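Local coordinates for protein serine protease pet (Escherichia coli, PDB 4OM9) that acts as a secreted serine protease enterotoxin of enteroaggregative bacteria, an autotransporter passenger domain that probably cleaves the host cytoskeletal protein alpha-fodrin, at residues Ala693-Gly707 / Met725-Ala739. Residues are numbered along the deposited sequence; the frame is centred on the assembly and turned at random.
Sequences ASSSLFTTSNIKSGG and MFYAAGGYELTEDGA
L697, F698 and T699 pair in parallel register with Y727, A728 and A729, and beyond a bend I703, K704 and S705 pair with E733, L734 and T735: two successive coils of the right-handed beta-helix stalk of an autotransporter passenger. The axes of 697-699 and 725-729 approach to 4.7 Å, those of 703-705 and 733-735 to 4.8 Å. Backbone hydrogen bonds bind the coils, from L697 N to F726 O (3.0 Å) through L734 N to I703 O (2.9 Å) to E736 N on S705 O; the two from A728 N and T699 N are weak. The bend is also joined: G731 N reaches S701 O from above the carbonyl plane, and G731, lacking a side chain, brings its backbone close against S701 and N702.

On the face carrying L697, Y727, I703 and E733, mostly apolar side chains lie in line, the acid E733 among them. L697 CB lies 3.7 Å from Y727 CD1; with chi1 at -55°, the Y727 ring leans back over the first coil, where its CE1 also meets A693 CB. I703 runs beside E733, pointing the same way, and its other neighbour L683 continues the stack.

Outside, F698 and F726 meet obliquely, CE2 to CD2 at 3.9 Å, each atom at the other ring's edge. The extended K704 chain lays its methylenes against L734 CD2. Just before strand 697-699 a side chain joins the bonding: S696 OG, beside its own backbone N, accepts F726 N at 3.0 Å and 162°.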
ATOM      1  N   ALA A 693       0.381  -2.413  23.775  1.00 51.19           N
ATOM      2  CA  ALA A 693       1.704  -1.890  24.082  1.00 48.55           C
ATOM      3  C   ALA A 693       2.532  -2.922  24.845  1.00 57.26           C
ATOM      4  O   ALA A 693       2.401  -3.053  26.056  1.00 60.58           O
ATOM      5  CB  ALA A 693       1.591  -0.603  24.876  1.00 48.13           C
ATOM      6  N   SER A 694       3.384  -3.646  24.131  1.00 48.67           N
ATOM      7  CA  SER A 694       4.187  -4.708  24.724  1.00 53.56           C
ATOM      8  C   SER A 694       5.501  -4.149  25.233  1.00 53.22           C
ATOM      9  O   SER A 694       6.369  -4.875  25.723  1.00 59.28           O
ATOM     10  CB  SER A 694       4.444  -5.820  23.704  1.00 58.80           C
ATOM     11  OG  SER A 694       3.224  -6.305  23.166  1.00 64.95           O
ATOM     12  N   SER A 695       5.634  -2.840  25.104  1.00 47.05           N
ATOM     13  CA  SER A 695       6.854  -2.144  25.464  1.00 46.44           C
ATOM     14  C   SER A 695       6.490  -1.024  26.423  1.00 44.22           C
ATOM     15  O   SER A 695       5.385  -0.484  26.344  1.00 44.15           O
ATOM     16  CB  SER A 695       7.548  -1.608  24.201  1.00 40.70           C
ATOM     17  OG  SER A 695       8.766  -0.957  24.506  1.00 41.21           O
ATOM     18  N   SER A 696       7.404  -0.678  27.322  1.00 59.31           N
ATOM     19  CA  SER A 696       7.148   0.359  28.329  1.00 61.89           C
ATOM     20  C   SER A 696       6.539   1.650  27.771  1.00 59.86           C
ATOM     21  O   SER A 696       6.965   2.151  26.727  1.00 61.49           O
ATOM     22  CB  SER A 696       8.444   0.715  29.060  1.00 64.66           C
ATOM     23  OG  SER A 696       8.780  -0.235  30.048  1.00 67.95           O
ATOM     24  N   LEU A 697       5.554   2.194  28.478  1.00 53.16           N
ATOM     25  CA  LEU A 697       4.983   3.480  28.110  1.00 48.95           C
ATOM     26  C   LEU A 697       4.858   4.415  29.310  1.00 49.05           C
ATOM     27  O   LEU A 697       4.060   4.174  30.206  1.00 50.98           O
ATOM     28  CB  LEU A 697       3.622   3.288  27.452  1.00 47.45           C
ATOM     29  CG  LEU A 697       2.893   4.568  27.042  1.00 48.51           C
ATOM     30  CD1 LEU A 697       2.301   4.414  25.655  1.00 38.94           C
ATOM     31  CD2 LEU A 697       1.803   4.907  28.047  1.00 54.51           C
ATOM     32  N   PHE A 698       5.654   5.480  29.309  1.00 44.85           N
ATOM     33  CA  PHE A 698       5.627   6.497  30.354  1.00 45.12           C
ATOM     34  C   PHE A 698       5.016   7.768  29.805  1.00 47.15           C
ATOM     35  O   PHE A 698       5.267   8.132  28.660  1.00 44.52           O
ATOM     36  CB  PHE A 698       7.028   6.798  30.880  1.00 48.70           C
ATOM     37  CG  PHE A 698       7.852   5.578  31.134  1.00 50.91           C
ATOM     38  CD1 PHE A 698       8.546   4.968  30.103  1.00 51.93           C
ATOM     39  CD2 PHE A 698       7.945   5.043  32.403  1.00 52.08           C
ATOM     40  CE1 PHE A 698       9.307   3.843  30.332  1.00 55.52           C
ATOM     41  CE2 PHE A 698       8.699   3.916  32.640  1.00 56.73           C
ATOM     42  CZ  PHE A 698       9.383   3.314  31.606  1.00 60.43           C
ATOM     43  N   THR A 699       4.217   8.448  30.617  1.00 46.85           N
ATOM     44  CA  THR A 699       3.572   9.671  30.173  1.00 44.48           C
ATOM     45  C   THR A 699       3.290  10.613  31.338  1.00 49.09           C
ATOM     46  O   THR A 699       2.704  10.223  32.351  1.00 49.61           O
ATOM     47  CB  THR A 699       2.272   9.369  29.443  1.00 42.56           C
ATOM     48  OG1 THR A 699       2.557   8.526  28.325  1.00 51.85           O
ATOM     49  CG2 THR A 699       1.646  10.644  28.933  1.00 43.78           C
ATOM     50  N   THR A 700       3.716  11.859  31.183  1.00 50.20           N
ATOM     51  CA  THR A 700       3.469  12.879  32.186  1.00 51.40           C
ATOM     52  C   THR A 700       2.049  13.408  32.055  1.00 52.19           C
ATOM     53  O   THR A 700       1.621  14.274  32.809  1.00 52.96           O
ATOM     54  CB  THR A 700       4.469  14.027  32.061  1.00 52.33           C
ATOM     55  OG1 THR A 700       4.349  14.628  30.762  1.00 51.49           O
ATOM     56  CG2 THR A 700       5.888  13.503  32.253  1.00 50.10           C
ATOM     57  N   SER A 701       1.328  12.858  31.088  1.00 51.13           N
ATOM     58  CA  SER A 701      -0.030  13.261  30.776  1.00 51.31           C
ATOM     59  C   SER A 701      -0.963  12.065  30.930  1.00 52.09           C
ATOM     60  O   SER A 701      -0.610  11.080  31.575  1.00 54.28           O
ATOM     61  CB  SER A 701      -0.098  13.818  29.351  1.00 48.77           C
ATOM     62  OG  SER A 701      -1.389  14.306  29.037  1.00 51.25           O
ATOM     63  N   ASN A 702      -2.134  12.145  30.305  1.00 51.98           N
ATOM     64  CA  ASN A 702      -3.168  11.123  30.437  1.00 53.22           C
ATOM     65  C   ASN A 702      -3.531  10.420  29.125  1.00 47.84           C
ATOM     66  O   ASN A 702      -3.270  10.927  28.038  1.00 46.65           O
ATOM     67  CB  ASN A 702      -4.430  11.747  31.017  1.00 48.52           C
ATOM     68  CG  ASN A 702      -5.099  12.680  30.039  1.00 49.16           C
ATOM     69  OD1 ASN A 702      -6.111  12.337  29.443  1.00 50.88           O
ATOM     70  ND2 ASN A 702      -4.514  13.859  29.838  1.00 49.39           N
ATOM     71  N   ILE A 703      -4.167   9.259  29.262  1.00 42.56           N
ATOM     72  CA  ILE A 703      -4.623   8.444  28.145  1.00 38.20           C
ATOM     73  C   ILE A 703      -6.121   8.238  28.234  1.00 44.41           C
ATOM     74  O   ILE A 703      -6.608   7.688  29.217  1.00 46.99           O
ATOM     75  CB  ILE A 703      -3.936   7.065  28.131  1.00 39.59           C
ATOM     76  CG1 ILE A 703      -2.420   7.218  28.060  1.00 42.59           C
ATOM     77  CG2 ILE A 703      -4.450   6.205  26.977  1.00 37.19           C
ATOM     78  CD1 ILE A 703      -1.684   5.973  28.472  1.00 42.36           C
ATOM     79  N   LYS A 704      -6.851   8.684  27.220  1.00 50.39           N
ATOM     80  CA  LYS A 704      -8.286   8.452  27.145  1.00 49.02           C
ATOM     81  C   LYS A 704      -8.562   7.361  26.131  1.00 51.25           C
ATOM     82  O   LYS A 704      -7.976   7.372  25.042  1.00 53.83           O
ATOM     83  CB  LYS A 704      -9.023   9.737  26.777  1.00 52.61           C
ATOM     84  CG  LYS A 704      -8.829  10.829  27.807  1.00 54.00           C
ATOM     85  CD  LYS A 704      -9.486  12.140  27.412  1.00 55.37           C
ATOM     86  CE  LYS A 704      -9.143  13.217  28.443  1.00 62.68           C
ATOM     87  NZ  LYS A 704      -9.788  14.533  28.180  1.00 62.67           N
ATOM     88  N   SER A 705      -9.446   6.422  26.474  1.00 44.33           N
ATOM     89  CA  SER A 705      -9.654   5.250  25.628  1.00 51.01           C
ATOM     90  C   SER A 705     -11.082   4.693  25.626  1.00 54.82           C
ATOM     91  O   SER A 705     -11.612   4.284  26.655  1.00 53.05           O
ATOM     92  CB  SER A 705      -8.681   4.139  26.038  1.00 46.18           C
ATOM     93  OG  SER A 705      -8.957   2.932  25.344  1.00 50.84           O
ATOM     94  N   GLY A 706     -11.679   4.674  24.439  1.00 59.12           N
ATOM     95  CA  GLY A 706     -13.009   4.147  24.226  1.00 57.86           C
ATOM     96  C   GLY A 706     -12.930   2.920  23.343  1.00 56.43           C
ATOM     97  O   GLY A 706     -13.945   2.450  22.823  1.00 61.68           O
ATOM     98  N   GLY A 707     -11.714   2.404  23.176  1.00 51.62           N
ATOM     99  CA  GLY A 707     -11.481   1.202  22.393  1.00 50.73           C
ATOM    100  C   GLY A 707     -10.867   0.100  23.237  1.00 53.97           C
ATOM    101  O   GLY A 707     -11.118   0.022  24.437  1.00 58.49           O
ATOM    102  N   MET A 725       8.045  -4.963  31.880  1.00112.80           N
ATOM    103  CA  MET A 725       8.244  -3.512  31.729  1.00117.28           C
ATOM    104  C   MET A 725       7.175  -2.674  32.472  1.00113.32           C
ATOM    105  O   MET A 725       6.314  -3.227  33.154  1.00108.90           O
ATOM    106  CB  MET A 725       8.286  -3.137  30.241  1.00116.20           C
ATOM    107  CG  MET A 725       7.447  -3.996  29.306  1.00113.37           C
ATOM    108  SD  MET A 725       5.725  -3.504  29.281  1.00121.00           S
ATOM    109  CE  MET A 725       5.057  -4.416  30.673  1.00112.76           C
ATOM    110  N   PHE A 726       7.232  -1.346  32.351  1.00 81.82           N
ATOM    111  CA  PHE A 726       6.338  -0.469  33.122  1.00 77.23           C
ATOM    112  C   PHE A 726       5.385   0.384  32.284  1.00 67.27           C
ATOM    113  O   PHE A 726       5.675   0.733  31.148  1.00 62.74           O
ATOM    114  CB  PHE A 726       7.135   0.499  34.007  1.00 80.48           C
ATOM    115  CG  PHE A 726       8.402  -0.069  34.572  1.00 85.61           C
ATOM    116  CD1 PHE A 726       8.399  -1.259  35.278  1.00 91.74           C
ATOM    117  CD2 PHE A 726       9.602   0.613  34.414  1.00 86.94           C
ATOM    118  CE1 PHE A 726       9.571  -1.763  35.800  1.00 98.99           C
ATOM    119  CE2 PHE A 726      10.775   0.111  34.935  1.00 93.35           C
ATOM    120  CZ  PHE A 726      10.761  -1.076  35.626  1.00 98.50           C
ATOM    121  N   TYR A 727       4.260   0.755  32.885  1.00 61.60           N
ATOM    122  CA  TYR A 727       3.375   1.750  32.295  1.00 60.06           C
ATOM    123  C   TYR A 727       2.985   2.790  33.331  1.00 59.12           C
ATOM    124  O   TYR A 727       2.192   2.509  34.229  1.00 62.45           O
ATOM    125  CB  TYR A 727       2.113   1.109  31.726  1.00 60.24           C
ATOM    126  CG  TYR A 727       2.369   0.012  30.730  1.00 61.28           C
ATOM    127  CD1 TYR A 727       2.614   0.303  29.392  1.00 61.18           C
ATOM    128  CD2 TYR A 727       2.358  -1.319  31.127  1.00 66.13           C
ATOM    129  CE1 TYR A 727       2.850  -0.702  28.480  1.00 62.38           C
ATOM    130  CE2 TYR A 727       2.579  -2.327  30.229  1.00 63.81           C
ATOM    131  CZ  TYR A 727       2.828  -2.019  28.906  1.00 70.24           C
ATOM    132  OH  TYR A 727       3.060  -3.041  28.009  1.00 71.55           O
ATOM    133  N   ALA A 728       3.540   3.991  33.208  1.00 58.37           N
ATOM    134  CA  ALA A 728       3.146   5.098  34.067  1.00 57.44           C
ATOM    135  C   ALA A 728       2.332   6.111  33.273  1.00 56.52           C
ATOM    136  O   ALA A 728       2.690   6.461  32.139  1.00 56.42           O
ATOM    137  CB  ALA A 728       4.368   5.764  34.683  1.00 57.30           C
ATOM    138  N   ALA A 729       1.229   6.557  33.861  1.00 55.96           N
ATOM    139  CA  ALA A 729       0.473   7.681  33.329  1.00 55.06           C
ATOM    140  C   ALA A 729       0.128   8.632  34.468  1.00 54.38           C
ATOM    141  O   ALA A 729      -0.841   8.418  35.192  1.00 54.37           O
ATOM    142  CB  ALA A 729      -0.783   7.206  32.622  1.00 55.15           C
ATOM    143  N   GLY A 730       0.942   9.668  34.629  1.00 53.89           N
ATOM    144  CA  GLY A 730       0.787  10.622  35.708  1.00 53.30           C
ATOM    145  C   GLY A 730      -0.598  11.232  35.770  1.00 52.71           C
ATOM    146  O   GLY A 730      -1.119  11.494  36.857  1.00 52.55           O
ATOM    147  N   GLY A 731      -1.199  11.448  34.602  1.00 52.48           N
ATOM    148  CA  GLY A 731      -2.508  12.073  34.509  1.00 51.97           C
ATOM    149  C   GLY A 731      -3.626  11.049  34.536  1.00 52.44           C
ATOM    150  O   GLY A 731      -4.800  11.381  34.325  1.00 54.91           O
ATOM    151  N   TYR A 732      -3.242   9.802  34.794  1.00 63.69           N
ATOM    152  CA  TYR A 732      -4.158   8.671  34.914  1.00 64.26           C
ATOM    153  C   TYR A 732      -4.669   8.237  33.540  1.00 65.49           C
ATOM    154  O   TYR A 732      -4.374   8.867  32.519  1.00 62.47           O
ATOM    155  CB  TYR A 732      -5.369   8.984  35.829  1.00 77.61           C
ATOM    156  CG  TYR A 732      -5.129   9.822  37.084  1.00 76.75           C
ATOM    157  CD1 TYR A 732      -3.868   9.935  37.666  1.00 73.82           C
ATOM    158  CD2 TYR A 732      -6.190  10.491  37.693  1.00 78.64           C
ATOM    159  CE1 TYR A 732      -3.668  10.706  38.800  1.00 81.51           C
ATOM    160  CE2 TYR A 732      -6.000  11.257  38.829  1.00 79.74           C
ATOM    161  CZ  TYR A 732      -4.738  11.363  39.377  1.00 81.31           C
ATOM    162  OH  TYR A 732      -4.547  12.122  40.509  1.00 81.38           O
ATOM    163  N   GLU A 733      -5.424   7.142  33.519  1.00 54.66           N
ATOM    164  CA  GLU A 733      -6.147   6.742  32.320  1.00 54.86           C
ATOM    165  C   GLU A 733      -7.642   6.835  32.563  1.00 54.76           C
ATOM    166  O   GLU A 733      -8.118   6.624  33.685  1.00 54.93           O
ATOM    167  CB  GLU A 733      -5.762   5.330  31.874  1.00 55.82           C
ATOM    168  CG  GLU A 733      -5.265   4.427  32.961  1.00 56.49           C
ATOM    169  CD  GLU A 733      -3.766   4.202  32.893  1.00 56.78           C
ATOM    170  OE1 GLU A 733      -3.197   4.201  31.768  1.00 56.85           O
ATOM    171  OE2 GLU A 733      -3.160   4.020  33.982  1.00 57.01           O
ATOM    172  N   LEU A 734      -8.376   7.161  31.507  1.00 54.54           N
ATOM    173  CA  LEU A 734      -9.811   7.393  31.580  1.00 54.42           C
ATOM    174  C   LEU A 734     -10.517   6.607  30.477  1.00 54.95           C
ATOM    175  O   LEU A 734     -10.105   6.640  29.317  1.00 54.96           O
ATOM    176  CB  LEU A 734     -10.110   8.899  31.485  1.00 53.53           C
ATOM    177  CG  LEU A 734     -11.411   9.469  30.908  1.00 53.29           C
ATOM    178  CD1 LEU A 734     -12.620   8.932  31.627  1.00 61.55           C
ATOM    179  CD2 LEU A 734     -11.415  10.998  30.943  1.00 52.46           C
ATOM    180  N   THR A 735     -11.574   5.887  30.844  1.00 61.97           N
ATOM    181  CA  THR A 735     -12.289   5.047  29.888  1.00 64.54           C
ATOM    182  C   THR A 735     -13.626   5.691  29.489  1.00 66.09           C
ATOM    183  O   THR A 735     -14.337   6.234  30.334  1.00 68.49           O
ATOM    184  CB  THR A 735     -12.506   3.639  30.458  1.00 65.72           C
ATOM    185  OG1 THR A 735     -11.268   3.153  31.001  1.00 66.42           O
ATOM    186  CG2 THR A 735     -12.975   2.694  29.374  1.00 70.93           C
ATOM    187  N   GLU A 736     -13.953   5.619  28.199  1.00 64.32           N
ATOM    188  CA  GLU A 736     -14.938   6.515  27.585  1.00 65.56           C
ATOM    189  C   GLU A 736     -16.171   5.856  26.960  1.00 62.85           C
ATOM    190  O   GLU A 736     -17.084   6.552  26.522  1.00 61.83           O
ATOM    191  CB  GLU A 736     -14.245   7.352  26.504  1.00 66.36           C
ATOM    192  CG  GLU A 736     -13.095   8.191  27.009  1.00 61.79           C
ATOM    193  CD  GLU A 736     -13.549   9.505  27.618  1.00 69.91           C
ATOM    194  OE1 GLU A 736     -12.935  10.544  27.294  1.00 66.24           O
ATOM    195  OE2 GLU A 736     -14.510   9.506  28.428  1.00 83.09           O
ATOM    196  N   ASP A 737     -16.185   4.529  26.908  1.00 61.54           N
ATOM    197  CA  ASP A 737     -17.288   3.757  26.327  1.00 65.04           C
ATOM    198  C   ASP A 737     -17.359   2.388  27.004  1.00 65.45           C
ATOM    199  O   ASP A 737     -16.595   2.113  27.921  1.00 64.48           O
ATOM    200  CB  ASP A 737     -17.098   3.577  24.810  1.00 68.42           C
ATOM    201  CG  ASP A 737     -17.582   4.775  23.999  1.00 67.88           C
ATOM    202  OD1 ASP A 737     -18.520   5.470  24.435  1.00 77.34           O
ATOM    203  OD2 ASP A 737     -17.034   5.012  22.904  1.00 67.26           O
ATOM    204  N   GLY A 738     -18.250   1.517  26.536  1.00 91.61           N
ATOM    205  CA  GLY A 738     -18.188   0.116  26.923  1.00 90.08           C
ATOM    206  C   GLY A 738     -16.922  -0.527  26.376  1.00 92.93           C
ATOM    207  O   GLY A 738     -16.981  -1.387  25.503  1.00 91.88           O
ATOM    208  N   ALA A 739     -15.774  -0.111  26.906  1.00 78.81           N
ATOM    209  CA  ALA A 739     -14.471  -0.405  26.314  1.00 74.01           C
ATOM    210  C   ALA A 739     -13.712  -1.529  27.013  1.00 77.80           C
ATOM    211  O   ALA A 739     -14.249  -2.206  27.888  1.00 84.72           O
ATOM    212  CB  ALA A 739     -13.630   0.848  26.309  1.00 72.64           C
TER